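Long-range contacts in protein argonaute (Aquifex aeolicus, PDB 1YVU), which cleaves target RNA as a DNA-guided endonuclease, using short single-stranded DNA guides to bind the complementary strand: residues 5-10 / 310-315; 343-348 / 381-386. One frame throughout, in Å; residues are numbered along the deposited sequence.

Interaction 1: residues 5-10 / 310-315; sequences ALLNLY and ERAKGK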
ATOM      1  N   ALA A   5      -8.483   1.023 -23.607  1.00 59.13           N
ATOM      2  CA  ALA A   5      -8.055   1.305 -22.210  1.00 48.34           C
ATOM      3  C   ALA A   5      -7.209   2.563 -21.907  1.00 43.27           C
ATOM      4  O   ALA A   5      -5.993   2.593 -22.162  1.00 46.11           O
ATOM      5  CB  ALA A   5      -7.433   0.074 -21.568  1.00 46.14           C
ATOM      6  N   LEU A   6      -7.857   3.570 -21.309  1.00 32.85           N
ATOM      7  CA  LEU A   6      -7.216   4.840 -20.982  1.00 24.55           C
ATOM      8  C   LEU A   6      -6.623   4.891 -19.585  1.00 20.74           C
ATOM      9  O   LEU A   6      -7.076   4.176 -18.703  1.00 15.79           O
ATOM     10  CB  LEU A   6      -8.210   5.992 -21.125  1.00 18.63           C
ATOM     11  CG  LEU A   6      -8.955   6.226 -22.423  1.00 13.14           C
ATOM     12  CD1 LEU A   6      -9.656   7.567 -22.323  1.00 18.48           C
ATOM     13  CD2 LEU A   6      -8.006   6.257 -23.546  1.00  9.30           C
ATOM     14  N   LEU A   7      -5.598   5.739 -19.412  1.00 20.80           N
ATOM     15  CA  LEU A   7      -4.911   5.946 -18.136  1.00 11.91           C
ATOM     16  C   LEU A   7      -4.649   7.432 -17.863  1.00 14.09           C
ATOM     17  O   LEU A   7      -4.435   8.214 -18.808  1.00 16.65           O
ATOM     18  CB  LEU A   7      -3.542   5.266 -18.103  1.00  9.85           C
ATOM     19  CG  LEU A   7      -3.279   3.761 -18.109  1.00  5.25           C
ATOM     20  CD1 LEU A   7      -2.764   3.370 -19.478  1.00 13.66           C
ATOM     21  CD2 LEU A   7      -2.258   3.363 -17.088  1.00  4.55           C
ATOM     22  N   ASN A   8      -4.456   7.724 -16.561  1.00 19.79           N
ATOM     23  CA  ASN A   8      -4.140   9.034 -15.945  1.00 15.86           C
ATOM     24  C   ASN A   8      -2.825   9.595 -16.433  1.00 16.64           C
ATOM     25  O   ASN A   8      -2.175  10.353 -15.687  1.00 16.90           O
ATOM     26  CB  ASN A   8      -3.835   8.848 -14.452  1.00 26.26           C
ATOM     27  CG  ASN A   8      -4.992   8.436 -13.653  1.00 16.94           C
ATOM     28  OD1 ASN A   8      -5.719   9.270 -13.125  1.00 17.79           O
ATOM     29  ND2 ASN A   8      -5.140   7.141 -13.485  1.00 20.27           N
ATOM     30  N   LEU A   9      -2.348   9.134 -17.587  1.00 16.13           N
ATOM     31  CA  LEU A   9      -1.050   9.568 -18.113  1.00 13.86           C
ATOM     32  C   LEU A   9      -1.164  10.457 -19.315  1.00 15.44           C
ATOM     33  O   LEU A   9      -1.864  10.124 -20.244  1.00 21.22           O
ATOM     34  CB  LEU A   9      -0.185   8.354 -18.434  1.00 13.70           C
ATOM     35  CG  LEU A   9       0.018   7.361 -17.285  1.00  8.93           C
ATOM     36  CD1 LEU A   9       0.424   6.014 -17.784  1.00  5.40           C
ATOM     37  CD2 LEU A   9       1.001   7.906 -16.318  1.00  3.09           C
ATOM     38  N   TYR A  10      -0.514  11.612 -19.269  1.00 16.58           N
ATOM     39  CA  TYR A  10      -0.558  12.573 -20.361  1.00 20.26           C
ATOM     40  C   TYR A  10       0.844  13.077 -20.660  1.00 21.30           C
ATOM     41  O   TYR A  10       1.527  13.539 -19.733  1.00 20.47           O
ATOM     42  CB  TYR A  10      -1.374  13.792 -19.941  1.00 27.39           C
ATOM     43  CG  TYR A  10      -2.751  13.506 -19.434  1.00 21.53           C
ATOM     44  CD1 TYR A  10      -2.980  13.238 -18.060  1.00 22.97           C
ATOM     45  CD2 TYR A  10      -3.832  13.444 -20.325  1.00 25.01           C
ATOM     46  CE1 TYR A  10      -4.284  12.888 -17.596  1.00 31.46           C
ATOM     47  CE2 TYR A  10      -5.129  13.116 -19.882  1.00 28.56           C
ATOM     48  CZ  TYR A  10      -5.350  12.824 -18.521  1.00 33.03           C
ATOM     49  OH  TYR A  10      -6.599  12.407 -18.121  1.00 32.99           O
ATOM     50  N   GLU A 310      -2.963   8.363 -22.176  1.00 24.34           N
ATOM     51  CA  GLU A 310      -2.106   7.401 -22.835  1.00 23.45           C
ATOM     52  C   GLU A 310      -2.848   6.083 -22.751  1.00 30.30           C
ATOM     53  O   GLU A 310      -3.413   5.733 -21.706  1.00 28.49           O
ATOM     54  CB  GLU A 310      -0.730   7.316 -22.182  1.00 25.54           C
ATOM     55  CG  GLU A 310       0.144   8.576 -22.325  1.00 29.94           C
ATOM     56  CD  GLU A 310       0.620   8.884 -23.760  1.00 41.63           C
ATOM     57  OE1 GLU A 310       1.413   8.079 -24.322  1.00 41.39           O
ATOM     58  OE2 GLU A 310       0.225   9.956 -24.305  1.00 41.32           O
ATOM     59  N   ARG A 311      -2.973   5.433 -23.904  1.00 30.44           N
ATOM     60  CA  ARG A 311      -3.665   4.160 -24.003  1.00 28.47           C
ATOM     61  C   ARG A 311      -2.740   3.028 -23.643  1.00 21.18           C
ATOM     62  O   ARG A 311      -1.532   3.122 -23.868  1.00 20.01           O
ATOM     63  CB  ARG A 311      -4.206   3.966 -25.415  1.00 28.94           C
ATOM     64  CG  ARG A 311      -5.500   4.721 -25.673  1.00 39.90           C
ATOM     65  CD  ARG A 311      -5.367   5.856 -26.691  1.00 48.50           C
ATOM     66  NE  ARG A 311      -6.106   7.053 -26.276  1.00 54.89           N
ATOM     67  CZ  ARG A 311      -7.267   7.467 -26.784  1.00 58.01           C
ATOM     68  NH1 ARG A 311      -7.879   6.790 -27.756  1.00 56.40           N
ATOM     69  NH2 ARG A 311      -7.837   8.562 -26.282  1.00 59.74           N
ATOM     70  N   ALA A 312      -3.315   1.971 -23.075  1.00 19.55           N
ATOM     71  CA  ALA A 312      -2.569   0.766 -22.684  1.00 24.59           C
ATOM     72  C   ALA A 312      -2.036   0.045 -23.903  1.00 22.70           C
ATOM     73  O   ALA A 312      -2.561   0.228 -25.000  1.00 30.47           O
ATOM     74  CB  ALA A 312      -3.462  -0.171 -21.910  1.00 18.23           C
ATOM     75  N   LYS A 313      -0.999  -0.762 -23.727  1.00 24.21           N
ATOM     76  CA  LYS A 313      -0.456  -1.497 -24.859  1.00 31.33           C
ATOM     77  C   LYS A 313      -1.322  -2.692 -25.273  1.00 32.42           C
ATOM     78  O   LYS A 313      -1.650  -2.819 -26.450  1.00 37.88           O
ATOM     79  CB  LYS A 313       0.972  -1.913 -24.596  1.00 36.24           C
ATOM     80  CG  LYS A 313       1.943  -0.735 -24.576  1.00 46.84           C
ATOM     81  CD  LYS A 313       3.380  -1.165 -24.224  1.00 53.94           C
ATOM     82  CE  LYS A 313       4.010  -2.127 -25.239  1.00 48.59           C
ATOM     83  NZ  LYS A 313       5.355  -2.573 -24.775  1.00 51.92           N
ATOM     84  N   GLY A 314      -1.731  -3.523 -24.314  1.00 29.48           N
ATOM     85  CA  GLY A 314      -2.573  -4.671 -24.627  1.00 26.93           C
ATOM     86  C   GLY A 314      -2.839  -5.659 -23.503  1.00 31.58           C
ATOM     87  O   GLY A 314      -2.717  -5.333 -22.327  1.00 25.04           O
ATOM     88  N   LYS A 315      -3.281  -6.860 -23.860  1.00 31.66           N
ATOM     89  CA  LYS A 315      -3.516  -7.881 -22.862  1.00 34.17           C
ATOM     90  C   LYS A 315      -2.324  -8.831 -22.928  1.00 34.44           C
ATOM     91  O   LYS A 315      -1.835  -9.174 -24.004  1.00 31.75           O
ATOM     92  CB  LYS A 315      -4.830  -8.635 -23.081  1.00 33.90           C
ATOM     93  CG  LYS A 315      -5.197  -9.432 -21.845  1.00 40.20           C
ATOM     94  CD  LYS A 315      -6.228 -10.514 -22.055  1.00 56.06           C
ATOM     95  CE  LYS A 315      -6.115 -11.527 -20.900  1.00 62.76           C
ATOM     96  NZ  LYS A 315      -7.260 -12.482 -20.751  1.00 70.34           N
TER
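Ala5 meets Ala312 where the start of the N-terminal domain runs antiparallel to linker L2 as a short, irregular pair of strands. Ala5 O accepts a hydrogen bond from Ala312 N at 2.9 Å with an N-H...O angle of 159°, and the two methyl groups touch, CB to CB 4.0 Å. Leu6 follows as the non-hydrogen-bonded partner of Arg311. Their side chains lie side by side and point the same way, on the face that looks to helix 280-299, where Leu6 also touches Arg288. The Arg311 chain bends at chi2 (113°), which sets CD, and again at chi3, which sets NE; Leu6 CD2 lies over one face of the guanidinium, 3.2 Å from its plane and offset toward the rim, with Arg311 NE 3.4 Å away. Leu7 turns to the other face, where Tyr618 of the PIWI domain packs on it. Its amide makes only a weak bond to Glu310 O, and its CD1 reaches Ala312 CB at 4.4 Å. After Asn8 the chain comes back to linker L2 at Leu9, whose carbonyl O takes a weak, bent hydrogen bond from Glu310 N. The Leu9 CB packs on the aliphatic part of that glutamate, 3.9 Å from Glu310 CG. At Tyr10 the CB points away from residues 310-315, and the phenol OH is hydrogen-bonded to Glu309 OE2.

Interaction 2: residues 343-348 / 381-386; sequences CRPFVK and KNKGIK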
ATOM      1  N   CYS A 343     -12.824 -32.273  -9.007  1.00 42.63           N
ATOM      2  CA  CYS A 343     -11.403 -32.281  -8.626  1.00 44.46           C
ATOM      3  C   CYS A 343     -10.972 -33.063  -7.370  1.00 49.63           C
ATOM      4  O   CYS A 343     -11.615 -33.003  -6.318  1.00 54.50           O
ATOM      5  CB  CYS A 343     -10.866 -30.851  -8.513  1.00 44.22           C
ATOM      6  SG  CYS A 343     -11.249 -30.071  -6.938  1.00 33.15           S
ATOM      7  N   ARG A 344      -9.844 -33.759  -7.499  1.00 50.96           N
ATOM      8  CA  ARG A 344      -9.237 -34.535  -6.420  1.00 53.10           C
ATOM      9  C   ARG A 344      -8.049 -33.669  -5.921  1.00 53.82           C
ATOM     10  O   ARG A 344      -7.124 -33.402  -6.685  1.00 58.94           O
ATOM     11  CB  ARG A 344      -8.760 -35.885  -6.981  1.00 52.32           C
ATOM     12  CG  ARG A 344      -8.004 -36.844  -6.062  1.00 54.29           C
ATOM     13  CD  ARG A 344      -7.473 -37.930  -6.978  1.00 70.42           C
ATOM     14  NE  ARG A 344      -6.606 -38.940  -6.371  1.00 77.97           N
ATOM     15  CZ  ARG A 344      -5.798 -39.755  -7.060  1.00 83.62           C
ATOM     16  NH1 ARG A 344      -5.721 -39.686  -8.384  1.00 82.31           N
ATOM     17  NH2 ARG A 344      -5.099 -40.687  -6.427  1.00 83.85           N
ATOM     18  N   PRO A 345      -8.087 -33.193  -4.659  1.00 49.07           N
ATOM     19  CA  PRO A 345      -7.009 -32.354  -4.088  1.00 50.13           C
ATOM     20  C   PRO A 345      -5.643 -33.045  -3.876  1.00 49.67           C
ATOM     21  O   PRO A 345      -5.496 -34.238  -4.087  1.00 54.16           O
ATOM     22  CB  PRO A 345      -7.603 -31.924  -2.744  1.00 52.99           C
ATOM     23  CG  PRO A 345      -9.072 -32.029  -2.970  1.00 47.44           C
ATOM     24  CD  PRO A 345      -9.205 -33.294  -3.706  1.00 39.69           C
ATOM     25  N   PHE A 346      -4.634 -32.272  -3.489  1.00 45.10           N
ATOM     26  CA  PHE A 346      -3.324 -32.825  -3.198  1.00 44.67           C
ATOM     27  C   PHE A 346      -3.313 -32.892  -1.693  1.00 46.48           C
ATOM     28  O   PHE A 346      -3.034 -31.909  -1.021  1.00 48.22           O
ATOM     29  CB  PHE A 346      -2.211 -31.901  -3.688  1.00 44.15           C
ATOM     30  CG  PHE A 346      -2.118 -31.808  -5.171  1.00 41.00           C
ATOM     31  CD1 PHE A 346      -2.881 -30.867  -5.868  1.00 45.29           C
ATOM     32  CD2 PHE A 346      -1.257 -32.661  -5.885  1.00 45.71           C
ATOM     33  CE1 PHE A 346      -2.786 -30.772  -7.262  1.00 45.26           C
ATOM     34  CE2 PHE A 346      -1.146 -32.585  -7.275  1.00 43.61           C
ATOM     35  CZ  PHE A 346      -1.910 -31.642  -7.972  1.00 48.53           C
ATOM     36  N   VAL A 347      -3.654 -34.055  -1.169  1.00 52.15           N
ATOM     37  CA  VAL A 347      -3.734 -34.268   0.274  1.00 54.53           C
ATOM     38  C   VAL A 347      -2.461 -34.169   1.134  1.00 52.60           C
ATOM     39  O   VAL A 347      -1.481 -34.874   0.907  1.00 54.29           O
ATOM     40  CB  VAL A 347      -4.491 -35.587   0.579  1.00 55.70           C
ATOM     41  CG1 VAL A 347      -5.939 -35.452   0.128  1.00 57.98           C
ATOM     42  CG2 VAL A 347      -3.822 -36.786  -0.131  1.00 58.96           C
ATOM     43  N   LYS A 348      -2.485 -33.254   2.099  1.00 51.33           N
ATOM     44  CA  LYS A 348      -1.372 -33.067   3.018  1.00 52.70           C
ATOM     45  C   LYS A 348      -1.750 -33.660   4.373  1.00 53.32           C
ATOM     46  O   LYS A 348      -0.880 -34.118   5.121  1.00 59.82           O
ATOM     47  CB  LYS A 348      -1.005 -31.591   3.159  1.00 62.75           C
ATOM     48  CG  LYS A 348       0.292 -31.340   3.950  1.00 60.34           C
ATOM     49  CD  LYS A 348       0.741 -29.883   3.903  1.00 60.62           C
ATOM     50  CE  LYS A 348       1.277 -29.498   2.535  1.00 68.18           C
ATOM     51  NZ  LYS A 348       1.768 -28.102   2.519  1.00 66.86           N
ATOM     52  N   LYS A 381     -15.307 -35.330   2.321  1.00 44.75           N
ATOM     53  CA  LYS A 381     -15.047 -36.733   2.679  1.00 46.61           C
ATOM     54  C   LYS A 381     -14.870 -37.532   1.416  1.00 45.94           C
ATOM     55  O   LYS A 381     -13.910 -38.299   1.257  1.00 40.86           O
ATOM     56  CB  LYS A 381     -16.209 -37.298   3.488  1.00 48.81           C
ATOM     57  CG  LYS A 381     -15.909 -37.450   4.968  1.00 62.94           C
ATOM     58  CD  LYS A 381     -17.142 -37.864   5.796  1.00 73.80           C
ATOM     59  CE  LYS A 381     -16.789 -37.934   7.288  1.00 74.48           C
ATOM     60  NZ  LYS A 381     -17.983 -37.721   8.139  1.00 73.07           N
ATOM     61  N   ASN A 382     -15.738 -37.182   0.467  1.00 46.78           N
ATOM     62  CA  ASN A 382     -15.799 -37.763  -0.864  1.00 53.77           C
ATOM     63  C   ASN A 382     -14.706 -37.146  -1.727  1.00 54.08           C
ATOM     64  O   ASN A 382     -14.697 -37.302  -2.957  1.00 57.80           O
ATOM     65  CB  ASN A 382     -17.197 -37.553  -1.473  1.00 55.54           C
ATOM     66  CG  ASN A 382     -18.296 -38.298  -0.706  1.00 61.02           C
ATOM     67  OD1 ASN A 382     -18.031 -39.297  -0.020  1.00 62.74           O
ATOM     68  ND2 ASN A 382     -19.541 -37.812  -0.824  1.00 64.40           N
ATOM     69  N   LYS A 383     -13.807 -36.415  -1.064  1.00 48.12           N
ATOM     70  CA  LYS A 383     -12.646 -35.806  -1.702  1.00 45.18           C
ATOM     71  C   LYS A 383     -11.400 -36.210  -0.944  1.00 44.27           C
ATOM     72  O   LYS A 383     -10.318 -35.669  -1.182  1.00 41.70           O
ATOM     73  CB  LYS A 383     -12.762 -34.295  -1.818  1.00 41.04           C
ATOM     74  CG  LYS A 383     -13.003 -33.872  -3.225  1.00 34.97           C
ATOM     75  CD  LYS A 383     -13.380 -32.468  -3.216  1.00 34.85           C
ATOM     76  CE  LYS A 383     -13.954 -32.092  -4.519  1.00 32.28           C
ATOM     77  NZ  LYS A 383     -14.138 -30.614  -4.476  1.00 49.01           N
ATOM     78  N   GLY A 384     -11.582 -37.172  -0.039  1.00 44.14           N
ATOM     79  CA  GLY A 384     -10.477 -37.729   0.724  1.00 50.06           C
ATOM     80  C   GLY A 384     -10.142 -37.161   2.076  1.00 50.42           C
ATOM     81  O   GLY A 384      -9.464 -37.827   2.884  1.00 51.97           O
ATOM     82  N   ILE A 385     -10.559 -35.918   2.315  1.00 50.50           N
ATOM     83  CA  ILE A 385     -10.300 -35.268   3.594  1.00 48.06           C
ATOM     84  C   ILE A 385     -11.519 -35.377   4.487  1.00 48.08           C
ATOM     85  O   ILE A 385     -12.630 -35.013   4.117  1.00 43.64           O
ATOM     86  CB  ILE A 385      -9.859 -33.790   3.455  1.00 45.28           C
ATOM     87  CG1 ILE A 385      -8.705 -33.677   2.466  1.00 42.44           C
ATOM     88  CG2 ILE A 385      -9.423 -33.229   4.836  1.00 43.04           C
ATOM     89  CD1 ILE A 385      -9.129 -33.361   1.076  1.00 46.16           C
ATOM     90  N   LYS A 386     -11.269 -35.887   5.681  1.00 49.55           N
ATOM     91  CA  LYS A 386     -12.295 -36.088   6.679  1.00 51.46           C
ATOM     92  C   LYS A 386     -12.159 -35.102   7.851  1.00 46.64           C
ATOM     93  O   LYS A 386     -11.083 -35.005   8.482  1.00 45.00           O
ATOM     94  CB  LYS A 386     -12.219 -37.550   7.172  1.00 52.80           C
ATOM     95  CG  LYS A 386     -12.280 -38.588   6.046  1.00 51.84           C
ATOM     96  CD  LYS A 386     -11.405 -39.778   6.342  1.00 61.78           C
ATOM     97  CE  LYS A 386     -11.122 -40.580   5.078  1.00 64.62           C
ATOM     98  NZ  LYS A 386     -10.150 -41.675   5.379  1.00 70.80           N
TER
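Lys383 lays its aliphatic chain across the carbonyl of Cys343 and the ring of Pro345. Extended beyond CG, it crosses the proline at about a right angle, with Lys383 CG 3.9 Å from Pro345 CD, and passes Cys343 O before NZ arrives 3.8 Å from Cys343 SG. The ammonium is hydrogen-bonded to Leu340 O in helix 337-342, and a positive charge there would probably suit the carboxyl end of that helix. An alanine in place of Lys383 would keep CB but lose CG, CD, CE and NZ, and would probably leave Leu340 O without this partner and open a gap beside Cys343 O and Pro345. Both loops belong to the Mid domain and lead into neighbouring parallel strands, 351-360 and 386-396, which helix 368-381 joins in a beta-alpha-beta crossover. Gly384 forms the bend after that helix with a positive phi of 93°, where a CB would press on the preceding carbonyl O and also point toward Val347. Beyond it, Ile385 and Val347 slide past each other in opposite directions, Ile385 CD1 lying 3.9 Å from Val347 CG1. Ile385 CD1 also touches Pro345 CG, 4.3 Å away, while Leu478 of helix 466-480 packs against both Pro345 and Ile385.

From the N terminus, the chain lays down residues 5-10 and then builds the rest of the N-terminal domain, linker L1, the PAZ domain and most of linker L2 before 310-315 returns to close interaction 1, a loop of 299 residues. With strands 606-607 and 616-619 alongside, that contact also brings the PAZ lobe to the PIWI domain. Interaction 2 opens only afterwards, in the Mid domain, and closes a local loop of 32 residues that holds strand 351-360 and helix 368-381. The two are in series, neither nested nor crossed. The centres of interaction 1 and interaction 2 lie about 44 Å apart.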